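Long-range contacts in dehydroascorbate reductase (Chlamydomonas reinhardtii, PDB 5XFT), which probably reduces dehydroascorbate to ascorbate at the expense of glutathione, as a member of the DHAR family within the glutathione S-transferase superfamily: residues A[32-37]-A[89-94]; A[166-171]-A[205-210]. All blocks are in the same frame, centred on the assembly; numbering follows the deposited sequence.

Contact 1: residues A[32-37]-A[89-94]; sequences EAKKLP and PSLQSS
K34 lies across P89 and L91, and its long side chain supplies most of the close packing. K34 CB rests against the proline ring, 3.9 Å from P89 CD. Further out, K34 CE meets L91 CG at 3.9 Å as the lysine and leucine chains cross obliquely. Lysine suits this buried place because its methylenes give apolar surface and its ammonium can still reach carbonyl oxygens at the end. The chain bends at chi3 (144°) and again at chi4 (-51°), the second bend placing NZ beside P89 O. The modelled hydrogen bond from K34 NZ to P89 O is very short at 2.5 Å, so its exact length is doubtful; the same ammonium also donates to the carbonyl of H86. A33, small enough to let the loop come near, adds an apolar touch from A33 CB to L91 CD2 at 3.6 Å. The packing gives way on the solvent side, where K35 and S90 are exposed and contribute little. K35, with positive phi (51°), is the C-prime residue of a Schellman motif that ends the helix, and S90 OG accepts from Q92 N in an ST turn. The contact thus joins the C-terminal end of helix 22-33, just before strand 38-43, to the linker after helix 75-85; L82 and E83 of that helix also touch K34, and L91 is backbone-bonded to G153 where helix 153-173 begins.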
ATOM      1  N   GLU A  32       3.411 -11.417  -1.835  1.00 30.10           N
ATOM      2  CA  GLU A  32       2.799 -12.355  -0.899  1.00 26.12           C
ATOM      3  C   GLU A  32       1.568 -13.019  -1.504  1.00 30.50           C
ATOM      4  O   GLU A  32       1.324 -14.214  -1.283  1.00 30.96           O
ATOM      5  CB  GLU A  32       2.432 -11.627   0.392  1.00 23.35           C
ATOM      6  CG  GLU A  32       3.628 -11.201   1.219  1.00 24.97           C
ATOM      7  CD  GLU A  32       4.235 -12.356   1.987  1.00 29.70           C
ATOM      8  OE1 GLU A  32       3.513 -13.348   2.228  1.00 27.95           O
ATOM      9  OE2 GLU A  32       5.434 -12.277   2.341  1.00 30.99           O
ATOM     10  N   ALA A  33       0.778 -12.258  -2.268  1.00 23.98           N
ATOM     11  CA  ALA A  33      -0.450 -12.796  -2.844  1.00 25.05           C
ATOM     12  C   ALA A  33      -0.162 -13.901  -3.853  1.00 29.25           C
ATOM     13  O   ALA A  33      -0.923 -14.872  -3.940  1.00 32.53           O
ATOM     14  CB  ALA A  33      -1.257 -11.677  -3.503  1.00 20.74           C
ATOM     15  N   LYS A  34       0.920 -13.770  -4.615  1.00 23.96           N
ATOM     16  CA  LYS A  34       1.352 -14.800  -5.545  1.00 19.76           C
ATOM     17  C   LYS A  34       2.298 -15.814  -4.918  1.00 21.59           C
ATOM     18  O   LYS A  34       2.857 -16.646  -5.640  1.00 26.39           O
ATOM     19  CB  LYS A  34       2.015 -14.163  -6.767  1.00 18.32           C
ATOM     20  CG  LYS A  34       1.101 -13.240  -7.539  1.00 19.61           C
ATOM     21  CD  LYS A  34       1.870 -12.320  -8.468  1.00 22.88           C
ATOM     22  CE  LYS A  34       1.099 -12.094  -9.763  1.00 26.75           C
ATOM     23  NZ  LYS A  34       0.664 -13.388 -10.367  1.00 36.49           N
ATOM     24  N   LYS A  35       2.492 -15.761  -3.598  1.00 30.55           N
ATOM     25  CA  LYS A  35       3.355 -16.702  -2.876  1.00 34.69           C
ATOM     26  C   LYS A  35       4.741 -16.804  -3.509  1.00 35.14           C
ATOM     27  O   LYS A  35       5.396 -17.844  -3.434  1.00 33.18           O
ATOM     28  CB  LYS A  35       2.704 -18.082  -2.778  1.00 41.33           C
ATOM     29  CG  LYS A  35       1.265 -18.040  -2.306  1.00 49.02           C
ATOM     30  CD  LYS A  35       0.867 -19.312  -1.575  1.00 56.54           C
ATOM     31  CE  LYS A  35      -0.649 -19.421  -1.498  1.00 62.29           C
ATOM     32  NZ  LYS A  35      -1.218 -18.345  -0.625  1.00 63.96           N
ATOM     33  N   LEU A  36       5.193 -15.716  -4.163  1.00 37.76           N
ATOM     34  CA  LEU A  36       6.531 -15.684  -4.733  1.00 29.53           C
ATOM     35  C   LEU A  36       7.548 -15.341  -3.649  1.00 34.06           C
ATOM     36  O   LEU A  36       7.300 -14.458  -2.822  1.00 43.37           O
ATOM     37  CB  LEU A  36       6.616 -14.664  -5.861  1.00 25.87           C
ATOM     38  CG  LEU A  36       5.841 -15.034  -7.120  1.00 24.87           C
ATOM     39  CD1 LEU A  36       5.603 -13.806  -7.972  1.00 25.03           C
ATOM     40  CD2 LEU A  36       6.608 -16.080  -7.900  1.00 23.35           C
ATOM     41  N   PRO A  37       8.685 -16.022  -3.622  1.00 33.39           N
ATOM     42  CA  PRO A  37       9.707 -15.695  -2.625  1.00 30.85           C
ATOM     43  C   PRO A  37      10.438 -14.412  -2.987  1.00 25.13           C
ATOM     44  O   PRO A  37      10.591 -14.055  -4.158  1.00 19.20           O
ATOM     45  CB  PRO A  37      10.645 -16.907  -2.665  1.00 34.28           C
ATOM     46  CG  PRO A  37      10.520 -17.415  -4.072  1.00 36.23           C
ATOM     47  CD  PRO A  37       9.093 -17.135  -4.499  1.00 34.88           C
ATOM     48  N   PRO A  89      -0.469 -17.164  -9.295  1.00 37.10           N
ATOM     49  CA  PRO A  89      -1.864 -16.795  -9.024  1.00 33.72           C
ATOM     50  C   PRO A  89      -2.191 -15.409  -9.554  1.00 37.65           C
ATOM     51  O   PRO A  89      -1.346 -14.521  -9.473  1.00 35.87           O
ATOM     52  CB  PRO A  89      -1.948 -16.825  -7.496  1.00 29.96           C
ATOM     53  CG  PRO A  89      -0.813 -17.692  -7.062  1.00 34.26           C
ATOM     54  CD  PRO A  89       0.272 -17.457  -8.056  1.00 34.38           C
ATOM     55  N   SER A  90      -3.390 -15.222 -10.091  1.00 38.35           N
ATOM     56  CA  SER A  90      -3.711 -13.968 -10.752  1.00 39.85           C
ATOM     57  C   SER A  90      -4.117 -12.894  -9.750  1.00 44.20           C
ATOM     58  O   SER A  90      -4.683 -13.176  -8.689  1.00 45.73           O
ATOM     59  CB  SER A  90      -4.830 -14.162 -11.770  1.00 33.03           C
ATOM     60  OG  SER A  90      -5.188 -12.918 -12.339  1.00 36.41           O
ATOM     61  N   LEU A  91      -3.810 -11.645 -10.104  1.00 41.42           N
ATOM     62  CA  LEU A  91      -4.194 -10.475  -9.323  1.00 38.10           C
ATOM     63  C   LEU A  91      -4.949  -9.466 -10.173  1.00 36.72           C
ATOM     64  O   LEU A  91      -5.048  -8.295  -9.797  1.00 43.52           O
ATOM     65  CB  LEU A  91      -2.971  -9.802  -8.692  1.00 33.22           C
ATOM     66  CG  LEU A  91      -1.991 -10.622  -7.859  1.00 29.06           C
ATOM     67  CD1 LEU A  91      -0.934  -9.701  -7.253  1.00 28.36           C
ATOM     68  CD2 LEU A  91      -2.728 -11.387  -6.785  1.00 31.17           C
ATOM     69  N   GLN A  92      -5.461  -9.890 -11.323  1.00 37.17           N
ATOM     70  CA  GLN A  92      -6.188  -8.972 -12.185  1.00 40.14           C
ATOM     71  C   GLN A  92      -7.547  -8.646 -11.579  1.00 36.42           C
ATOM     72  O   GLN A  92      -8.114  -9.423 -10.806  1.00 34.20           O
ATOM     73  CB  GLN A  92      -6.339  -9.557 -13.587  1.00 54.29           C
ATOM     74  CG  GLN A  92      -4.996  -9.835 -14.248  1.00 70.01           C
ATOM     75  CD  GLN A  92      -5.109 -10.127 -15.732  1.00 77.38           C
ATOM     76  OE1 GLN A  92      -5.464 -11.234 -16.133  1.00 78.20           O
ATOM     77  NE2 GLN A  92      -4.796  -9.135 -16.556  1.00 79.65           N
ATOM     78  N   SER A  93      -8.067  -7.476 -11.933  1.00 35.47           N
ATOM     79  CA  SER A  93      -9.149  -6.857 -11.186  1.00 38.57           C
ATOM     80  C   SER A  93     -10.235  -6.355 -12.124  1.00 35.81           C
ATOM     81  O   SER A  93      -9.943  -5.767 -13.170  1.00 36.28           O
ATOM     82  CB  SER A  93      -8.615  -5.688 -10.348  1.00 38.10           C
ATOM     83  OG  SER A  93      -9.526  -5.326  -9.329  1.00 29.23           O
ATOM     84  N   SER A  94     -11.488  -6.571 -11.731  1.00 31.32           N
ATOM     85  CA  SER A  94     -12.620  -5.980 -12.427  1.00 34.23           C
ATOM     86  C   SER A  94     -12.967  -4.592 -11.906  1.00 37.66           C
ATOM     87  O   SER A  94     -13.790  -3.908 -12.522  1.00 49.06           O
ATOM     88  CB  SER A  94     -13.854  -6.882 -12.309  1.00 41.14           C
ATOM     89  OG  SER A  94     -13.514  -8.249 -12.476  1.00 56.09           O
TER

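Contact 2: residues A[166-171]-A[205-210]; sequences VVALKH and EAIIAG
I208 spreads its two branches against H171 and the helix surface beside it. The aromatic part of the contact is a CH-pi interaction: I208 CG2 sits over one face of the H171 imidazole, 3.6 Å from the ring centroid and 19° off the ring normal, displaced toward the rim so that H171 CE1, at 3.4 Å, is its nearest ring atom. A chi1 of 175° puts H171 CG anti to the backbone N, on the side of I208, whose CD1 it meets. Histidine fits here because its flat face can receive a methyl group while the residue as a whole remains exposed.

The remaining contacts are aliphatic, and of their residues A168 and I207 are buried. I208 CD1 comes within 3.5 Å of H171 CB and 3.7 Å of V167 CG1. Helices 153-173 and 204-212 pack here within the all-helical C-terminal part of the glutathione S-transferase fold; the axes of the two short segments come within 9.2 Å of each other, with a signed crossing angle of -64°. The backbones are nearest at A168, its CA 6.0 Å from the CA of I208; alanine brings no bulk between them, so I208 CD1 can lie against A168 CA. V167 and I207 cross at about a right angle, with V167 CB 4.0 Å from I207 CD1; branching at CB lets both present broad, fairly rigid apolar surfaces.

No hydrogen bond links the segments; several backbone N-H groups bond along their own helix, as H171 N does to V167 O. Beyond them, A168 also packs on F107 and L111 of helix 103-112 and on W211, while I207 touches Y163 and H164.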
ATOM      1  N   VAL A 166      -6.795   5.476   7.954  1.00 26.66           N
ATOM      2  CA  VAL A 166      -7.476   5.316   9.235  1.00 32.99           C
ATOM      3  C   VAL A 166      -6.509   5.549  10.392  1.00 40.56           C
ATOM      4  O   VAL A 166      -6.830   6.275  11.345  1.00 44.33           O
ATOM      5  CB  VAL A 166      -8.186   3.946   9.324  1.00 33.36           C
ATOM      6  CG1 VAL A 166      -9.194   3.795   8.194  1.00 30.00           C
ATOM      7  CG2 VAL A 166      -7.203   2.790   9.303  1.00 40.08           C
ATOM      8  N   VAL A 167      -5.293   4.996  10.310  1.00 43.30           N
ATOM      9  CA  VAL A 167      -4.354   5.120  11.424  1.00 35.78           C
ATOM     10  C   VAL A 167      -3.943   6.574  11.617  1.00 28.18           C
ATOM     11  O   VAL A 167      -4.099   7.152  12.703  1.00 32.65           O
ATOM     12  CB  VAL A 167      -3.129   4.218  11.202  1.00 39.23           C
ATOM     13  CG1 VAL A 167      -2.046   4.539  12.218  1.00 35.58           C
ATOM     14  CG2 VAL A 167      -3.530   2.752  11.294  1.00 42.49           C
ATOM     15  N   ALA A 168      -3.420   7.189  10.556  1.00 27.09           N
ATOM     16  CA  ALA A 168      -2.887   8.539  10.666  1.00 25.33           C
ATOM     17  C   ALA A 168      -3.983   9.545  10.987  1.00 32.56           C
ATOM     18  O   ALA A 168      -3.781  10.447  11.808  1.00 36.34           O
ATOM     19  CB  ALA A 168      -2.170   8.925   9.374  1.00 18.18           C
ATOM     20  N   LEU A 169      -5.148   9.412  10.350  1.00 36.30           N
ATOM     21  CA  LEU A 169      -6.217  10.371  10.614  1.00 34.30           C
ATOM     22  C   LEU A 169      -6.724  10.244  12.043  1.00 33.28           C
ATOM     23  O   LEU A 169      -6.978  11.256  12.706  1.00 33.71           O
ATOM     24  CB  LEU A 169      -7.358  10.188   9.619  1.00 33.04           C
ATOM     25  CG  LEU A 169      -7.145  10.728   8.204  1.00 26.61           C
ATOM     26  CD1 LEU A 169      -8.411  10.520   7.396  1.00 28.55           C
ATOM     27  CD2 LEU A 169      -6.749  12.187   8.214  1.00 27.34           C
ATOM     28  N   LYS A 170      -6.860   9.011  12.541  1.00 32.31           N
ATOM     29  CA  LYS A 170      -7.267   8.836  13.932  1.00 31.18           C
ATOM     30  C   LYS A 170      -6.241   9.434  14.884  1.00 41.90           C
ATOM     31  O   LYS A 170      -6.604  10.004  15.920  1.00 47.14           O
ATOM     32  CB  LYS A 170      -7.487   7.355  14.234  1.00 38.19           C
ATOM     33  CG  LYS A 170      -7.666   7.028  15.710  1.00 44.46           C
ATOM     34  CD  LYS A 170      -8.893   7.706  16.299  1.00 53.36           C
ATOM     35  CE  LYS A 170      -9.180   7.194  17.703  1.00 60.78           C
ATOM     36  NZ  LYS A 170      -8.035   7.410  18.633  1.00 66.59           N
ATOM     37  N   HIS A 171      -4.954   9.336  14.547  1.00 45.91           N
ATOM     38  CA  HIS A 171      -3.938   9.803  15.487  1.00 39.55           C
ATOM     39  C   HIS A 171      -3.787  11.322  15.472  1.00 35.25           C
ATOM     40  O   HIS A 171      -3.691  11.955  16.531  1.00 32.82           O
ATOM     41  CB  HIS A 171      -2.600   9.139  15.190  1.00 31.56           C
ATOM     42  CG  HIS A 171      -1.480   9.644  16.041  1.00 29.20           C
ATOM     43  ND1 HIS A 171      -0.682  10.704  15.669  1.00 32.94           N
ATOM     44  CD2 HIS A 171      -1.034   9.243  17.254  1.00 26.19           C
ATOM     45  CE1 HIS A 171       0.214  10.930  16.613  1.00 28.21           C
ATOM     46  NE2 HIS A 171       0.024  10.054  17.584  1.00 26.62           N
ATOM     47  N   GLU A 205       2.694   2.592  14.617  1.00 26.51           N
ATOM     48  CA  GLU A 205       3.694   3.589  14.982  1.00 31.16           C
ATOM     49  C   GLU A 205       4.591   3.906  13.805  1.00 32.62           C
ATOM     50  O   GLU A 205       5.034   5.044  13.653  1.00 32.98           O
ATOM     51  CB  GLU A 205       4.553   3.132  16.163  1.00 46.00           C
ATOM     52  CG  GLU A 205       3.822   2.433  17.300  1.00 63.36           C
ATOM     53  CD  GLU A 205       3.345   1.035  16.930  1.00 80.80           C
ATOM     54  OE1 GLU A 205       2.119   0.824  16.940  1.00 89.36           O
ATOM     55  OE2 GLU A 205       4.187   0.157  16.635  1.00 86.12           O
ATOM     56  N   ALA A 206       4.909   2.904  12.982  1.00 31.25           N
ATOM     57  CA  ALA A 206       5.663   3.188  11.768  1.00 26.75           C
ATOM     58  C   ALA A 206       4.931   4.213  10.911  1.00 30.20           C
ATOM     59  O   ALA A 206       5.547   5.146  10.385  1.00 30.48           O
ATOM     60  CB  ALA A 206       5.918   1.897  10.988  1.00 15.35           C
ATOM     61  N   ILE A 207       3.606   4.073  10.793  1.00 23.46           N
ATOM     62  CA  ILE A 207       2.810   5.041  10.039  1.00 21.52           C
ATOM     63  C   ILE A 207       2.882   6.417  10.693  1.00 19.21           C
ATOM     64  O   ILE A 207       3.121   7.436  10.028  1.00 20.93           O
ATOM     65  CB  ILE A 207       1.353   4.555   9.922  1.00 19.50           C
ATOM     66  CG1 ILE A 207       1.307   3.139   9.338  1.00 25.74           C
ATOM     67  CG2 ILE A 207       0.534   5.526   9.086  1.00 12.61           C
ATOM     68  CD1 ILE A 207      -0.097   2.528   9.299  1.00 25.73           C
ATOM     69  N   ILE A 208       2.667   6.464  12.013  1.00 25.13           N
ATOM     70  CA  ILE A 208       2.671   7.733  12.734  1.00 23.41           C
ATOM     71  C   ILE A 208       4.018   8.423  12.586  1.00 21.51           C
ATOM     72  O   ILE A 208       4.091   9.613  12.266  1.00 15.58           O
ATOM     73  CB  ILE A 208       2.315   7.514  14.219  1.00 28.01           C
ATOM     74  CG1 ILE A 208       0.953   6.833  14.372  1.00 22.90           C
ATOM     75  CG2 ILE A 208       2.337   8.829  14.971  1.00 31.41           C
ATOM     76  CD1 ILE A 208      -0.108   7.410  13.484  1.00 30.13           C
ATOM     77  N   ALA A 209       5.104   7.687  12.816  1.00 20.81           N
ATOM     78  CA  ALA A 209       6.442   8.253  12.691  1.00 27.98           C
ATOM     79  C   ALA A 209       6.716   8.703  11.264  1.00 29.49           C
ATOM     80  O   ALA A 209       7.344   9.746  11.047  1.00 25.49           O
ATOM     81  CB  ALA A 209       7.487   7.231  13.141  1.00 28.10           C
ATOM     82  N   GLY A 210       6.264   7.924  10.279  1.00 26.75           N
ATOM     83  CA  GLY A 210       6.422   8.343   8.899  1.00 18.31           C
ATOM     84  C   GLY A 210       5.782   9.691   8.636  1.00 25.20           C
ATOM     85  O   GLY A 210       6.378  10.556   7.993  1.00 31.32           O
TER

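How the contacts relate
The contacts come in series along the chain, contact 1 closing before contact 2 opens, and lie on opposite sides of the chain's centre. Their centres are 27 Å apart and their nearest atoms about 16 Å, so they do not touch. Contact 1 joins the end of a helix of the thioredoxin-like N-terminal domain to the linker that leads into the helical C-terminal domain; contact 2 lies within the helical part and packs the late helix 204-212 on it. Helix 153-173 relates the two: residues 89-94 bond to G153 and T154 at its start, whereas contact 2 uses residues 166-171 near its other end. One helix therefore spans from the domain linker to the C-terminal packing.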